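Local coordinates for protein nicotinate phosphoribosyltransferase (Vibrio cholerae, PDB 4HL7) that probably catalyses the ATP-driven joining of nicotinate to phosphoribosyl pyrophosphate, giving nicotinate ribonucleotide on the way to NAD, at residues F179-S192 and I206-F218. Sequence-based numbering, arbitrary orientation.
Sequences FSLTEMGTRRRFSS and IPQWVLGTSNYHF
The edge of the Phe179 ring fits against the face of Trp209 in an offset edge-to-face pair, the planes at 89° and CD2 of Phe179 lying 3.7 Å from CB of Trp209. Ile206 pushes CD1 to the edge of the same phenyl ring and, 4.0 Å away, against Leu181 CD2; helix 155-174 closes over both aromatics. Leu181 and Glu183 then zip onto the neighbouring strand through four backbone bonds, interrupted by a beta bulge where Leu211 slips in and lays CD2 beside Thr182 OG1, whose main polar partner is Ser346. This illustrates the right-handed beta-alpha-beta unit of a TIM-barrel-like domain: strands 181-183 and 210-213 run parallel, joined through helix 192-205. Past the bulge the filling turns polar. Glu183, bent at chi2 (-83°), lies alongside Thr213 and takes its hydroxyl on OE1 at 2.6 Å, while OE2 receives Gly185 N from above the carboxylate plane. A water fills the notch between Glu183 OE1, Thr186 OG1 and Ser214 OG, the last also paired with Asp20. Asn215, N-cap of helix 216-222, crosses Thr186 at about a right angle and donates ND2 to OG1 at 2.9 Å in its amide plane. Beyond it, Arg189 NH1, also paired with Asp18 and Gln195, meets the edge of Phe218.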
ATOM      1  N   PHE A 179       0.272  18.352 -12.462  1.00 21.63           N
ATOM      2  CA  PHE A 179       0.547  17.811 -11.122  1.00 20.79           C
ATOM      3  C   PHE A 179      -0.782  17.286 -10.517  1.00 21.66           C
ATOM      4  O   PHE A 179      -1.815  17.984 -10.536  1.00 20.45           O
ATOM      5  CB  PHE A 179       1.166  18.875 -10.197  1.00 19.94           C
ATOM      6  CG  PHE A 179       1.395  18.383  -8.780  1.00 19.91           C
ATOM      7  CD1 PHE A 179       2.460  17.481  -8.483  1.00 20.16           C
ATOM      8  CD2 PHE A 179       0.530  18.744  -7.767  1.00 20.30           C
ATOM      9  CE1 PHE A 179       2.636  16.996  -7.188  1.00 22.00           C
ATOM     10  CE2 PHE A 179       0.732  18.306  -6.441  1.00 21.32           C
ATOM     11  CZ  PHE A 179       1.778  17.400  -6.171  1.00 22.22           C
ATOM     12  N   SER A 180      -0.757  16.055 -10.012  1.00 18.74           N
ATOM     13  CA  SER A 180      -1.941  15.418  -9.403  1.00 19.57           C
ATOM     14  C   SER A 180      -1.447  14.547  -8.228  1.00 18.29           C
ATOM     15  O   SER A 180      -0.469  13.809  -8.385  1.00 19.01           O
ATOM     16  CB  SER A 180      -2.538  14.457 -10.412  1.00 19.46           C
ATOM     17  OG  SER A 180      -3.636  13.819  -9.807  1.00 20.05           O
ATOM     18  N   LEU A 181      -2.122  14.631  -7.082  1.00 18.77           N
ATOM     19  CA  LEU A 181      -1.626  14.009  -5.850  1.00 19.63           C
ATOM     20  C   LEU A 181      -2.691  13.021  -5.346  1.00 19.57           C
ATOM     21  O   LEU A 181      -3.886  13.367  -5.262  1.00 19.71           O
ATOM     22  CB  LEU A 181      -1.366  15.117  -4.785  1.00 19.88           C
ATOM     23  CG  LEU A 181      -0.786  14.689  -3.440  1.00 24.25           C
ATOM     24  CD1 LEU A 181       0.514  13.909  -3.652  1.00 23.09           C
ATOM     25  CD2 LEU A 181      -0.478  15.893  -2.559  1.00 23.98           C
ATOM     26  N   THR A 182      -2.286  11.786  -5.079  1.00 19.32           N
ATOM     27  CA  THR A 182      -3.184  10.842  -4.417  1.00 17.72           C
ATOM     28  C   THR A 182      -2.589  10.544  -3.040  1.00 18.68           C
ATOM     29  O   THR A 182      -1.444  10.059  -2.926  1.00 17.56           O
ATOM     30  CB  THR A 182      -3.300   9.541  -5.191  1.00 19.61           C
ATOM     31  OG1 THR A 182      -3.832   9.815  -6.510  1.00 20.34           O
ATOM     32  CG2 THR A 182      -4.300   8.616  -4.482  1.00 20.47           C
ATOM     33  N   GLU A 183      -3.309  10.881  -1.993  1.00 17.78           N
ATOM     34  CA  GLU A 183      -2.722  10.679  -0.670  1.00 20.01           C
ATOM     35  C   GLU A 183      -2.770   9.198  -0.291  1.00 20.42           C
ATOM     36  O   GLU A 183      -3.799   8.580  -0.414  1.00 19.79           O
ATOM     37  CB  GLU A 183      -3.471  11.552   0.333  1.00 20.97           C
ATOM     38  CG  GLU A 183      -2.810  11.591   1.691  1.00 20.83           C
ATOM     39  CD  GLU A 183      -3.181  10.384   2.608  1.00 23.82           C
ATOM     40  OE1 GLU A 183      -4.250   9.733   2.430  1.00 22.94           O
ATOM     41  OE2 GLU A 183      -2.363  10.074   3.501  1.00 25.09           O
HETATM   42  N   MSE A 184      -1.661   8.633   0.193  1.00 18.36           N
HETATM   43  CA  MSE A 184      -1.585   7.187   0.429  1.00 18.70           C
HETATM   44  C   MSE A 184      -0.755   6.980   1.661  1.00 17.71           C
HETATM   45  O   MSE A 184      -0.015   6.015   1.750  1.00 20.87           O
HETATM   46  CB  MSE A 184      -0.964   6.386  -0.750  1.00 20.68           C
HETATM   47  CG  MSE A 184      -1.838   6.343  -1.965  1.00 23.47           C
HETATM   48 SE   MSE A 184      -0.835   5.162  -3.254  1.00 32.18          SE
HETATM   49  CE  MSE A 184      -2.193   5.468  -4.555  1.00 25.44           C
ATOM     50  N   GLY A 185      -0.845   7.875   2.619  1.00 18.79           N
ATOM     51  CA  GLY A 185       0.000   7.741   3.796  1.00 17.90           C
ATOM     52  C   GLY A 185      -0.628   7.174   5.044  1.00 21.16           C
ATOM     53  O   GLY A 185      -0.189   7.471   6.144  1.00 21.85           O
ATOM     54  N   THR A 186      -1.651   6.363   4.904  1.00 18.35           N
ATOM     55  CA  THR A 186      -2.241   5.768   6.099  1.00 16.76           C
ATOM     56  C   THR A 186      -1.280   4.774   6.840  1.00 17.14           C
ATOM     57  O   THR A 186      -1.143   4.804   8.077  1.00 17.75           O
ATOM     58  CB  THR A 186      -3.519   4.990   5.672  1.00 16.81           C
ATOM     59  OG1 THR A 186      -4.504   5.911   5.174  1.00 17.93           O
ATOM     60  CG2 THR A 186      -4.105   4.157   6.864  1.00 18.13           C
ATOM     61  N   ARG A 187      -0.705   3.831   6.078  1.00 17.79           N
ATOM     62  CA  ARG A 187       0.066   2.715   6.681  1.00 18.23           C
ATOM     63  C   ARG A 187       1.289   3.157   7.451  1.00 21.15           C
ATOM     64  O   ARG A 187       1.694   2.483   8.418  1.00 22.04           O
ATOM     65  CB  ARG A 187       0.477   1.667   5.640  1.00 20.03           C
ATOM     66  CG  ARG A 187       1.434   2.167   4.545  1.00 23.01           C
ATOM     67  CD  ARG A 187       1.571   1.123   3.445  1.00 25.48           C
ATOM     68  NE  ARG A 187       0.285   0.752   2.899  1.00 26.57           N
ATOM     69  CZ  ARG A 187      -0.019  -0.489   2.512  1.00 26.28           C
ATOM     70  NH1 ARG A 187       0.894  -1.433   2.638  1.00 28.04           N
ATOM     71  NH2 ARG A 187      -1.245  -0.778   2.043  1.00 22.08           N
ATOM     72  N   ARG A 188       1.855   4.314   7.086  1.00 20.35           N
ATOM     73  CA  ARG A 188       3.038   4.763   7.890  1.00 23.15           C
ATOM     74  C   ARG A 188       2.892   6.164   8.441  1.00 21.10           C
ATOM     75  O   ARG A 188       3.876   6.887   8.626  1.00 21.69           O
ATOM     76  CB  ARG A 188       4.372   4.571   7.142  1.00 28.25           C
ATOM     77  CG  ARG A 188       4.947   3.140   7.190  1.00 31.61           C
ATOM     78  CD  ARG A 188       6.015   2.990   6.084  1.00 34.24           C
ATOM     79  NE  ARG A 188       6.329   1.607   5.692  1.00 35.18           N
ATOM     80  CZ  ARG A 188       5.884   0.988   4.585  1.00 35.36           C
ATOM     81  NH1 ARG A 188       5.025   1.586   3.738  1.00 31.31           N
ATOM     82  NH2 ARG A 188       6.289  -0.268   4.331  1.00 37.58           N
ATOM     83  N   ARG A 189       1.664   6.528   8.773  1.00 19.39           N
ATOM     84  CA  ARG A 189       1.445   7.868   9.335  1.00 18.40           C
ATOM     85  C   ARG A 189       2.110   8.021  10.687  1.00 18.84           C
ATOM     86  O   ARG A 189       2.262   7.048  11.442  1.00 18.62           O
ATOM     87  CB  ARG A 189      -0.038   8.192   9.477  1.00 18.17           C
ATOM     88  CG  ARG A 189      -0.810   7.262  10.453  1.00 18.45           C
ATOM     89  CD  ARG A 189      -2.260   7.277  10.045  1.00 18.22           C
ATOM     90  NE  ARG A 189      -3.022   6.477  11.000  1.00 17.63           N
ATOM     91  CZ  ARG A 189      -4.294   6.156  10.834  1.00 19.48           C
ATOM     92  NH1 ARG A 189      -4.970   6.634   9.776  1.00 18.10           N
ATOM     93  NH2 ARG A 189      -4.916   5.416  11.776  1.00 18.63           N
ATOM     94  N   PHE A 190       2.468   9.257  11.040  1.00 18.79           N
ATOM     95  CA  PHE A 190       2.981   9.518  12.378  1.00 20.10           C
ATOM     96  C   PHE A 190       1.869   9.183  13.424  1.00 20.06           C
ATOM     97  O   PHE A 190       2.152   8.606  14.482  1.00 18.45           O
ATOM     98  CB  PHE A 190       3.355  11.004  12.510  1.00 19.61           C
ATOM     99  CG  PHE A 190       3.921  11.376  13.865  1.00 20.84           C
ATOM    100  CD1 PHE A 190       5.303  11.269  14.115  1.00 21.86           C
ATOM    101  CD2 PHE A 190       3.104  11.881  14.867  1.00 20.76           C
ATOM    102  CE1 PHE A 190       5.813  11.588  15.350  1.00 21.40           C
ATOM    103  CE2 PHE A 190       3.627  12.216  16.125  1.00 22.53           C
ATOM    104  CZ  PHE A 190       4.986  12.067  16.357  1.00 22.31           C
ATOM    105  N   SER A 191       0.619   9.565  13.094  1.00 18.34           N
ATOM    106  CA  SER A 191      -0.535   9.353  13.940  1.00 19.08           C
ATOM    107  C   SER A 191      -1.770   9.601  13.074  1.00 19.00           C
ATOM    108  O   SER A 191      -1.666  10.229  12.027  1.00 18.26           O
ATOM    109  CB  SER A 191      -0.517  10.288  15.173  1.00 20.36           C
ATOM    110  OG  SER A 191      -0.706  11.643  14.767  1.00 21.30           O
ATOM    111  N   SER A 192      -2.927   9.083  13.482  1.00 19.93           N
ATOM    112  CA  SER A 192      -4.161   9.365  12.724  1.00 20.08           C
ATOM    113  C   SER A 192      -4.497  10.885  12.752  1.00 20.24           C
ATOM    114  O   SER A 192      -5.048  11.425  11.763  1.00 20.71           O
ATOM    115  CB  SER A 192      -5.336   8.493  13.230  1.00 20.16           C
ATOM    116  OG  SER A 192      -5.564   8.733  14.603  1.00 20.02           O
ATOM    117  N   ILE A 206      -4.494  23.002  -1.801  1.00 26.08           N
ATOM    118  CA  ILE A 206      -4.265  22.568  -3.209  1.00 25.78           C
ATOM    119  C   ILE A 206      -5.397  21.661  -3.704  1.00 24.43           C
ATOM    120  O   ILE A 206      -5.170  20.641  -4.366  1.00 22.74           O
ATOM    121  CB  ILE A 206      -2.876  21.882  -3.432  1.00 25.58           C
ATOM    122  CG1 ILE A 206      -2.714  20.658  -2.549  1.00 23.46           C
ATOM    123  CG2 ILE A 206      -1.716  22.854  -3.175  1.00 25.99           C
ATOM    124  CD1 ILE A 206      -1.639  19.721  -3.084  1.00 23.22           C
ATOM    125  N   PRO A 207      -6.649  22.044  -3.409  1.00 24.62           N
ATOM    126  CA  PRO A 207      -7.789  21.174  -3.786  1.00 25.16           C
ATOM    127  C   PRO A 207      -7.793  20.795  -5.270  1.00 24.51           C
ATOM    128  O   PRO A 207      -8.241  19.687  -5.654  1.00 24.23           O
ATOM    129  CB  PRO A 207      -9.010  22.040  -3.464  1.00 23.94           C
ATOM    130  CG  PRO A 207      -8.503  23.439  -3.469  1.00 24.09           C
ATOM    131  CD  PRO A 207      -7.111  23.331  -2.850  1.00 23.93           C
ATOM    132  N   GLN A 208      -7.301  21.692  -6.103  1.00 24.77           N
ATOM    133  CA  GLN A 208      -7.341  21.505  -7.544  1.00 23.01           C
ATOM    134  C   GLN A 208      -6.383  20.424  -7.995  1.00 24.78           C
ATOM    135  O   GLN A 208      -6.473  19.945  -9.116  1.00 26.55           O
ATOM    136  CB  GLN A 208      -6.983  22.814  -8.270  1.00 25.91           C
ATOM    137  CG  GLN A 208      -5.515  23.233  -8.096  1.00 24.58           C
ATOM    138  CD  GLN A 208      -5.253  24.135  -6.896  1.00 28.06           C
ATOM    139  OE1 GLN A 208      -5.957  24.095  -5.894  1.00 26.93           O
ATOM    140  NE2 GLN A 208      -4.203  24.938  -6.988  1.00 28.14           N
ATOM    141  N   TRP A 209      -5.425  20.070  -7.140  1.00 23.63           N
ATOM    142  CA  TRP A 209      -4.466  19.037  -7.451  1.00 22.82           C
ATOM    143  C   TRP A 209      -4.626  17.741  -6.699  1.00 24.44           C
ATOM    144  O   TRP A 209      -3.877  16.828  -6.942  1.00 23.27           O
ATOM    145  CB  TRP A 209      -3.062  19.527  -7.266  1.00 22.69           C
ATOM    146  CG  TRP A 209      -2.747  20.702  -8.135  1.00 25.29           C
ATOM    147  CD1 TRP A 209      -3.174  20.928  -9.449  1.00 25.66           C
ATOM    148  CD2 TRP A 209      -1.903  21.835  -7.800  1.00 26.08           C
ATOM    149  NE1 TRP A 209      -2.675  22.120  -9.906  1.00 25.14           N
ATOM    150  CE2 TRP A 209      -1.880  22.692  -8.971  1.00 25.26           C
ATOM    151  CE3 TRP A 209      -1.163  22.201  -6.682  1.00 27.46           C
ATOM    152  CZ2 TRP A 209      -1.194  23.898  -8.980  1.00 26.42           C
ATOM    153  CZ3 TRP A 209      -0.442  23.406  -6.716  1.00 26.45           C
ATOM    154  CH2 TRP A 209      -0.457  24.225  -7.837  1.00 26.86           C
ATOM    155  N   VAL A 210      -5.624  17.625  -5.843  1.00 22.84           N
ATOM    156  CA  VAL A 210      -5.794  16.397  -5.066  1.00 22.69           C
ATOM    157  C   VAL A 210      -6.758  15.463  -5.822  1.00 23.48           C
ATOM    158  O   VAL A 210      -7.936  15.781  -5.962  1.00 23.03           O
ATOM    159  CB  VAL A 210      -6.305  16.738  -3.629  1.00 25.06           C
ATOM    160  CG1 VAL A 210      -6.741  15.463  -2.882  1.00 22.00           C
ATOM    161  CG2 VAL A 210      -5.245  17.522  -2.845  1.00 25.55           C
ATOM    162  N   LEU A 211      -6.260  14.346  -6.364  1.00 21.15           N
ATOM    163  CA  LEU A 211      -7.130  13.376  -7.047  1.00 22.86           C
ATOM    164  C   LEU A 211      -8.012  12.668  -6.025  1.00 23.99           C
ATOM    165  O   LEU A 211      -9.228  12.480  -6.250  1.00 21.75           O
ATOM    166  CB  LEU A 211      -6.297  12.388  -7.878  1.00 20.19           C
ATOM    167  CG  LEU A 211      -7.064  11.252  -8.547  1.00 20.35           C
ATOM    168  CD1 LEU A 211      -7.989  11.913  -9.591  1.00 23.67           C
ATOM    169  CD2 LEU A 211      -6.056  10.252  -9.120  1.00 19.74           C
ATOM    170  N   GLY A 212      -7.436  12.372  -4.864  1.00 21.90           N
ATOM    171  CA  GLY A 212      -8.210  11.752  -3.761  1.00 21.01           C
ATOM    172  C   GLY A 212      -7.262  11.172  -2.704  1.00 19.96           C
ATOM    173  O   GLY A 212      -6.103  11.582  -2.595  1.00 20.31           O
ATOM    174  N   THR A 213      -7.767  10.210  -1.946  1.00 19.09           N
ATOM    175  CA  THR A 213      -6.981   9.580  -0.855  1.00 20.07           C
ATOM    176  C   THR A 213      -7.309   8.112  -0.851  1.00 16.81           C
ATOM    177  O   THR A 213      -8.415   7.722  -1.228  1.00 17.98           O
ATOM    178  CB  THR A 213      -7.349  10.200   0.521  1.00 20.42           C
ATOM    179  OG1 THR A 213      -6.729   9.437   1.544  1.00 19.72           O
ATOM    180  CG2 THR A 213      -8.860  10.194   0.771  1.00 19.91           C
ATOM    181  N   SER A 214      -6.338   7.266  -0.476  1.00 19.05           N
ATOM    182  CA  SER A 214      -6.646   5.849  -0.347  1.00 17.41           C
ATOM    183  C   SER A 214      -7.442   5.524   0.925  1.00 16.31           C
ATOM    184  O   SER A 214      -7.984   4.444   1.023  1.00 17.62           O
ATOM    185  CB  SER A 214      -5.361   5.003  -0.365  1.00 19.00           C
ATOM    186  OG  SER A 214      -4.593   5.384   0.764  1.00 19.37           O
ATOM    187  N   ASN A 215      -7.519   6.461   1.884  1.00 16.88           N
ATOM    188  CA  ASN A 215      -8.163   6.180   3.140  1.00 16.11           C
ATOM    189  C   ASN A 215      -9.707   6.405   3.054  1.00 16.59           C
ATOM    190  O   ASN A 215     -10.145   7.530   2.857  1.00 18.31           O
ATOM    191  CB  ASN A 215      -7.514   7.057   4.216  1.00 17.19           C
ATOM    192  CG  ASN A 215      -7.974   6.698   5.619  1.00 18.62           C
ATOM    193  OD1 ASN A 215      -9.156   6.781   5.933  1.00 20.50           O
ATOM    194  ND2 ASN A 215      -7.043   6.244   6.447  1.00 17.91           N
ATOM    195  N   TYR A 216     -10.503   5.337   3.232  1.00 16.72           N
ATOM    196  CA  TYR A 216     -11.979   5.465   3.127  1.00 17.39           C
ATOM    197  C   TYR A 216     -12.510   6.415   4.201  1.00 18.02           C
ATOM    198  O   TYR A 216     -13.409   7.285   3.944  1.00 18.82           O
ATOM    199  CB  TYR A 216     -12.665   4.077   3.289  1.00 18.19           C
ATOM    200  CG  TYR A 216     -12.986   3.379   1.967  1.00 17.33           C
ATOM    201  CD1 TYR A 216     -13.513   4.098   0.900  1.00 19.24           C
ATOM    202  CD2 TYR A 216     -12.781   1.998   1.814  1.00 17.72           C
ATOM    203  CE1 TYR A 216     -13.833   3.464  -0.322  1.00 18.05           C
ATOM    204  CE2 TYR A 216     -13.093   1.339   0.614  1.00 16.81           C
ATOM    205  CZ  TYR A 216     -13.662   2.075  -0.442  1.00 19.12           C
ATOM    206  OH  TYR A 216     -13.960   1.444  -1.671  1.00 20.27           O
ATOM    207  N   HIS A 217     -12.032   6.238   5.422  1.00 17.86           N
ATOM    208  CA  HIS A 217     -12.514   7.075   6.544  1.00 19.03           C
ATOM    209  C   HIS A 217     -12.335   8.555   6.312  1.00 19.15           C
ATOM    210  O   HIS A 217     -13.264   9.380   6.568  1.00 20.16           O
ATOM    211  CB  HIS A 217     -11.816   6.666   7.843  1.00 18.06           C
ATOM    212  CG  HIS A 217     -12.302   7.423   9.054  1.00 21.08           C
ATOM    213  ND1 HIS A 217     -13.285   6.973   9.838  1.00 21.07           N
ATOM    214  CD2 HIS A 217     -11.915   8.651   9.578  1.00 20.03           C
ATOM    215  CE1 HIS A 217     -13.518   7.850  10.826  1.00 22.79           C
ATOM    216  NE2 HIS A 217     -12.676   8.867  10.681  1.00 23.65           N
ATOM    217  N   PHE A 218     -11.164   8.927   5.817  1.00 18.62           N
ATOM    218  CA  PHE A 218     -10.845  10.347   5.555  1.00 19.97           C
ATOM    219  C   PHE A 218     -11.427  10.798   4.212  1.00 20.90           C
ATOM    220  O   PHE A 218     -11.741  11.964   4.077  1.00 21.17           O
ATOM    221  CB  PHE A 218      -9.308  10.586   5.636  1.00 19.23           C
ATOM    222  CG  PHE A 218      -8.775  10.536   7.052  1.00 18.64           C
ATOM    223  CD1 PHE A 218      -9.401  11.272   8.075  1.00 21.48           C
ATOM    224  CD2 PHE A 218      -7.673   9.716   7.383  1.00 19.10           C
ATOM    225  CE1 PHE A 218      -8.977  11.173   9.411  1.00 21.35           C
ATOM    226  CE2 PHE A 218      -7.230   9.646   8.692  1.00 19.90           C
ATOM    227  CZ  PHE A 218      -7.874  10.358   9.713  1.00 20.62           C
TER
HETATM  228  O   HOH W   1      -4.057   6.951   2.864  1.00 21.84           O